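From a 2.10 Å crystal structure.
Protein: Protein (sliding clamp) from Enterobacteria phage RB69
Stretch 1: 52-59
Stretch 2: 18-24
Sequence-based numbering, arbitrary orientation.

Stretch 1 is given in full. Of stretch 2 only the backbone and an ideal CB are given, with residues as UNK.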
ATOM      1  N   VAL A  52       3.698   9.735 -33.321  1.00 27.91           N
ATOM      2  CA  VAL A  52       2.705  10.323 -32.440  1.00 27.02           C
ATOM      3  C   VAL A  52       3.321  10.698 -31.102  1.00 26.47           C
ATOM      4  O   VAL A  52       4.168   9.984 -30.567  1.00 26.10           O
ATOM      5  CB  VAL A  52       1.520   9.340 -32.214  1.00 27.14           C
ATOM      6  CG1 VAL A  52       2.003   8.114 -31.450  1.00 26.85           C
ATOM      7  CG2 VAL A  52       0.364  10.049 -31.485  1.00 26.81           C
ATOM      8  N   ALA A  53       2.894  11.838 -30.578  1.00 25.80           N
ATOM      9  CA  ALA A  53       3.388  12.319 -29.309  1.00 25.19           C
ATOM     10  C   ALA A  53       2.395  11.967 -28.211  1.00 24.66           C
ATOM     11  O   ALA A  53       1.186  12.106 -28.384  1.00 25.24           O
ATOM     12  CB  ALA A  53       3.593  13.830 -29.365  1.00 25.30           C
ATOM     13  N   LEU A  54       2.915  11.510 -27.082  1.00 23.67           N
ATOM     14  CA  LEU A  54       2.088  11.155 -25.936  1.00 22.87           C
ATOM     15  C   LEU A  54       2.418  12.095 -24.775  1.00 22.46           C
ATOM     16  O   LEU A  54       3.578  12.222 -24.383  1.00 22.36           O
ATOM     17  CB  LEU A  54       2.349   9.705 -25.539  1.00 22.21           C
ATOM     18  CG  LEU A  54       1.786   8.668 -26.509  1.00 22.27           C
ATOM     19  CD1 LEU A  54       2.428   7.306 -26.243  1.00 22.26           C
ATOM     20  CD2 LEU A  54       0.278   8.604 -26.360  1.00 21.72           C
ATOM     21  N   TYR A  55       1.394  12.758 -24.245  1.00 21.93           N
ATOM     22  CA  TYR A  55       1.546  13.699 -23.134  1.00 21.90           C
ATOM     23  C   TYR A  55       1.720  12.960 -21.805  1.00 21.71           C
ATOM     24  O   TYR A  55       2.515  13.372 -20.962  1.00 21.67           O
ATOM     25  CB  TYR A  55       0.307  14.591 -23.041  1.00 22.59           C
ATOM     26  CG  TYR A  55       0.422  15.732 -22.051  1.00 23.05           C
ATOM     27  CD1 TYR A  55       1.249  16.821 -22.308  1.00 23.40           C
ATOM     28  CD2 TYR A  55      -0.291  15.714 -20.852  1.00 23.46           C
ATOM     29  CE1 TYR A  55       1.364  17.875 -21.394  1.00 24.10           C
ATOM     30  CE2 TYR A  55      -0.185  16.760 -19.928  1.00 24.07           C
ATOM     31  CZ  TYR A  55       0.642  17.836 -20.207  1.00 24.40           C
ATOM     32  OH  TYR A  55       0.727  18.882 -19.317  1.00 25.20           O
ATOM     33  N   ASP A  56       0.969  11.875 -21.627  1.00 21.17           N
ATOM     34  CA  ASP A  56       1.014  11.088 -20.395  1.00 21.44           C
ATOM     35  C   ASP A  56       1.295   9.625 -20.717  1.00 21.51           C
ATOM     36  O   ASP A  56       0.395   8.784 -20.690  1.00 21.16           O
ATOM     37  CB  ASP A  56      -0.323  11.196 -19.654  1.00 21.39           C
ATOM     38  CG  ASP A  56      -0.254  10.646 -18.232  1.00 21.79           C
ATOM     39  OD1 ASP A  56       0.660   9.845 -17.918  1.00 21.17           O
ATOM     40  OD2 ASP A  56      -1.138  11.016 -17.428  1.00 22.16           O
ATOM     41  N   LEU A  57       2.556   9.335 -21.012  1.00 21.82           N
ATOM     42  CA  LEU A  57       2.993   7.995 -21.367  1.00 22.29           C
ATOM     43  C   LEU A  57       2.643   6.936 -20.331  1.00 22.94           C
ATOM     44  O   LEU A  57       2.209   5.840 -20.682  1.00 23.10           O
ATOM     45  CB  LEU A  57       4.507   7.994 -21.598  1.00 21.95           C
ATOM     46  CG  LEU A  57       5.157   6.641 -21.880  1.00 21.89           C
ATOM     47  CD1 LEU A  57       4.465   5.979 -23.057  1.00 21.49           C
ATOM     48  CD2 LEU A  57       6.646   6.839 -22.156  1.00 21.66           C
ATOM     49  N   ASN A  58       2.819   7.254 -19.056  1.00 23.31           N
ATOM     50  CA  ASN A  58       2.530   6.264 -18.032  1.00 24.42           C
ATOM     51  C   ASN A  58       1.088   5.781 -18.012  1.00 24.19           C
ATOM     52  O   ASN A  58       0.846   4.576 -17.909  1.00 24.04           O
ATOM     53  CB  ASN A  58       2.889   6.776 -16.647  1.00 25.71           C
ATOM     54  CG  ASN A  58       3.109   5.644 -15.673  1.00 27.47           C
ATOM     55  OD1 ASN A  58       4.042   4.846 -15.845  1.00 28.09           O
ATOM     56  ND2 ASN A  58       2.246   5.547 -14.657  1.00 27.58           N
ATOM     57  N   SER A  59       0.136   6.714 -18.104  1.00 24.03           N
ATOM     58  CA  SER A  59      -1.284   6.350 -18.093  1.00 23.96           C
ATOM     59  C   SER A  59      -1.651   5.584 -19.361  1.00 23.71           C
ATOM     60  O   SER A  59      -2.536   4.729 -19.347  1.00 23.97           O
ATOM     61  CB  SER A  59      -2.166   7.597 -17.960  1.00 24.07           C
ATOM     62  OG  SER A  59      -1.907   8.272 -16.740  1.00 24.09           O
ATOM     63  N   UNK A  18      10.683  11.305 -18.256  1.00 20.55           N
ATOM     64  CA  UNK A  18       9.883  12.372 -18.867  1.00 20.97           C
ATOM     65  C   UNK A  18       8.482  11.759 -18.974  1.00 21.07           C
ATOM     66  O   UNK A  18       8.309  10.706 -19.590  1.00 21.11           O
ATOM     67  CB  UNK A  18      10.433  12.829 -20.220  1.00 20.97           C
ATOM     68  N   UNK A  19       7.489  12.401 -18.370  1.00 21.48           N
ATOM     69  CA  UNK A  19       6.124  11.880 -18.396  1.00 21.59           C
ATOM     70  C   UNK A  19       5.535  11.782 -19.802  1.00 21.61           C
ATOM     71  O   UNK A  19       4.524  11.099 -20.015  1.00 22.28           O
ATOM     72  CB  UNK A  19       5.223  12.765 -17.532  1.00 21.59           C
ATOM     73  N   UNK A  20       6.153  12.463 -20.760  1.00 21.25           N
ATOM     74  CA  UNK A  20       5.654  12.415 -22.121  1.00 20.96           C
ATOM     75  C   UNK A  20       6.710  11.877 -23.060  1.00 20.94           C
ATOM     76  O   UNK A  20       7.860  11.705 -22.664  1.00 21.25           O
ATOM     77  CB  UNK A  20       5.196  13.802 -22.577  1.00 20.96           C
ATOM     78  N   UNK A  21       6.337  11.595 -24.300  1.00 20.44           N
ATOM     79  CA  UNK A  21       7.317  11.085 -25.248  1.00 20.63           C
ATOM     80  C   UNK A  21       6.880  11.216 -26.703  1.00 20.66           C
ATOM     81  O   UNK A  21       5.694  11.360 -27.008  1.00 19.77           O
ATOM     82  CB  UNK A  21       7.612   9.616 -24.937  1.00 20.63           C
ATOM     83  N   UNK A  22       7.853  11.201 -27.601  1.00 21.08           N
ATOM     84  CA  UNK A  22       7.538  11.242 -29.018  1.00 21.92           C
ATOM     85  C   UNK A  22       7.999   9.901 -29.576  1.00 22.36           C
ATOM     86  O   UNK A  22       9.179   9.565 -29.491  1.00 21.96           O
ATOM     87  CB  UNK A  22       8.203  12.424 -29.727  1.00 21.92           C
ATOM     88  N   UNK A  23       7.066   9.120 -30.109  1.00 22.95           N
ATOM     89  CA  UNK A  23       7.420   7.834 -30.698  1.00 23.74           C
ATOM     90  C   UNK A  23       7.576   8.063 -32.196  1.00 24.60           C
ATOM     91  O   UNK A  23       6.743   8.732 -32.810  1.00 24.71           O
ATOM     92  CB  UNK A  23       6.372   6.761 -30.397  1.00 23.74           C
ATOM     93  N   UNK A  24       8.649   7.519 -32.767  1.00 25.22           N
ATOM     94  CA  UNK A  24       8.936   7.655 -34.196  1.00 26.15           C
ATOM     95  C   UNK A  24       9.013   6.281 -34.845  1.00 26.44           C
ATOM     96  O   UNK A  24       9.460   5.310 -34.227  1.00 26.42           O
ATOM     97  CB  UNK A  24      10.240   8.423 -34.419  1.00 26.15           C
TER

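Stretch 2 runs antiparallel to the strand 52-54, so from position 21 to 23 its side chains alternate between the two faces of a sheet. Before that it passes the turn leading into the helix that begins at Leu57.

At position 18 nothing of stretch 1 lies within 5.5 Å of the ideal CB, so this contact hardly restricts the choice. A side chain that could accept from the turn's own backbone would be useful. The residue is Asn18, whose OD1 accepts from N of residue 20 at 3.0 Å.

Position 19 points its CB sideways, 4.4 Å from Tyr55 O, and most small or polar residues would fit. The backbone does the main work: its O accepts from Leu57 N at 2.8 Å, tying the turn to the first turn of the helix. The residue is Ser19, small and polar. A water donates to Ser19 O and to Asp56 OD1, both at 2.9 Å, and accepts from Asn58 N at 2.8 Å.

Position 20 is decisive. Its ideal CB would clash with Leu54 O at 2.9 Å and sit tightly against Tyr55 O at 3.2 Å. Although phi/psi of -121/170 is open to other residues, the crowding asks for glycine. Gly20 lets its CA approach Leu54 O to 3.1 Å.

Position 21 directs its CB to the face that carries Val52 and Leu54, and the ideal CB is 4.0 Å from Leu57 CD2. Extended phi/psi of -162/158 and apolar neighbours suit valine, isoleucine or leucine. Its N donates to Leu54 O and its O accepts from Leu54 N, both at 2.8 Å, as in a hydrogen-bonded antiparallel pair. The residue is Ile21, whose CG2 packs 3.7 Å from Leu57 CD2 and 4.2 Å from Leu54 CB.

Position 22 turns to the face of Ala53, its non-hydrogen-bonded partner, with the ideal CB 4.8 Å from Ala53 CB. The small alanine leaves room for a medium or large apolar group. Leu22 takes it, with CD1 4.0 Å from Ala53 CB.

Position 23 returns to the face of Val52 and Leu54. Its N donates to Val52 O at 3.1 Å and its O accepts from Val52 N at 3.2 Å. Leucine, isoleucine or methionine could reach the leucine beyond. In Leu23, with chi1 m and chi2 t, CD1 meets Leu54 CD1 at 4.0 Å.

Position 24 points away from stretch 1 and is unconstrained by it; the residue is Ser24.

Stretch 2 (18-24) NSGILLS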
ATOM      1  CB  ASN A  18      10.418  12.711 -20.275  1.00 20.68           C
ATOM      2  CG  ASN A  18       9.748  13.950 -20.891  1.00 20.98           C
ATOM      3  OD1 ASN A  18       8.570  14.220 -20.665  1.00 20.67           O
ATOM      4  ND2 ASN A  18      10.508  14.692 -21.694  1.00 21.17           N
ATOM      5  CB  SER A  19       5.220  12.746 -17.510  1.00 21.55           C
ATOM      6  OG  SER A  19       5.286  14.108 -17.903  1.00 22.18           O
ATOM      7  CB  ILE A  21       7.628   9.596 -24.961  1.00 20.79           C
ATOM      8  CG1 ILE A  21       8.864   9.154 -25.742  1.00 20.56           C
ATOM      9  CG2 ILE A  21       6.443   8.738 -25.331  1.00 20.51           C
ATOM     10  CD1 ILE A  21       9.364   7.793 -25.324  1.00 20.63           C
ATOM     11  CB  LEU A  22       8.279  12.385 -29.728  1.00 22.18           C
ATOM     12  CG  LEU A  22       8.128  12.392 -31.260  1.00 22.59           C
ATOM     13  CD1 LEU A  22       6.658  12.606 -31.648  1.00 22.59           C
ATOM     14  CD2 LEU A  22       9.005  13.487 -31.865  1.00 22.53           C
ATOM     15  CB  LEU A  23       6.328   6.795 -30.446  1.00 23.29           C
ATOM     16  CG  LEU A  23       6.046   6.409 -28.997  1.00 23.14           C
ATOM     17  CD1 LEU A  23       4.828   5.496 -28.952  1.00 23.33           C
ATOM     18  CD2 LEU A  23       7.263   5.729 -28.392  1.00 22.96           C
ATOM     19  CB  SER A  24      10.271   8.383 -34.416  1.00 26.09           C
ATOM     20  OG  SER A  24      10.244   9.694 -33.871  1.00 27.12           O
TER
HETATM   21  O   HOH W   1       3.500   9.636 -17.782  1.00 22.05           O
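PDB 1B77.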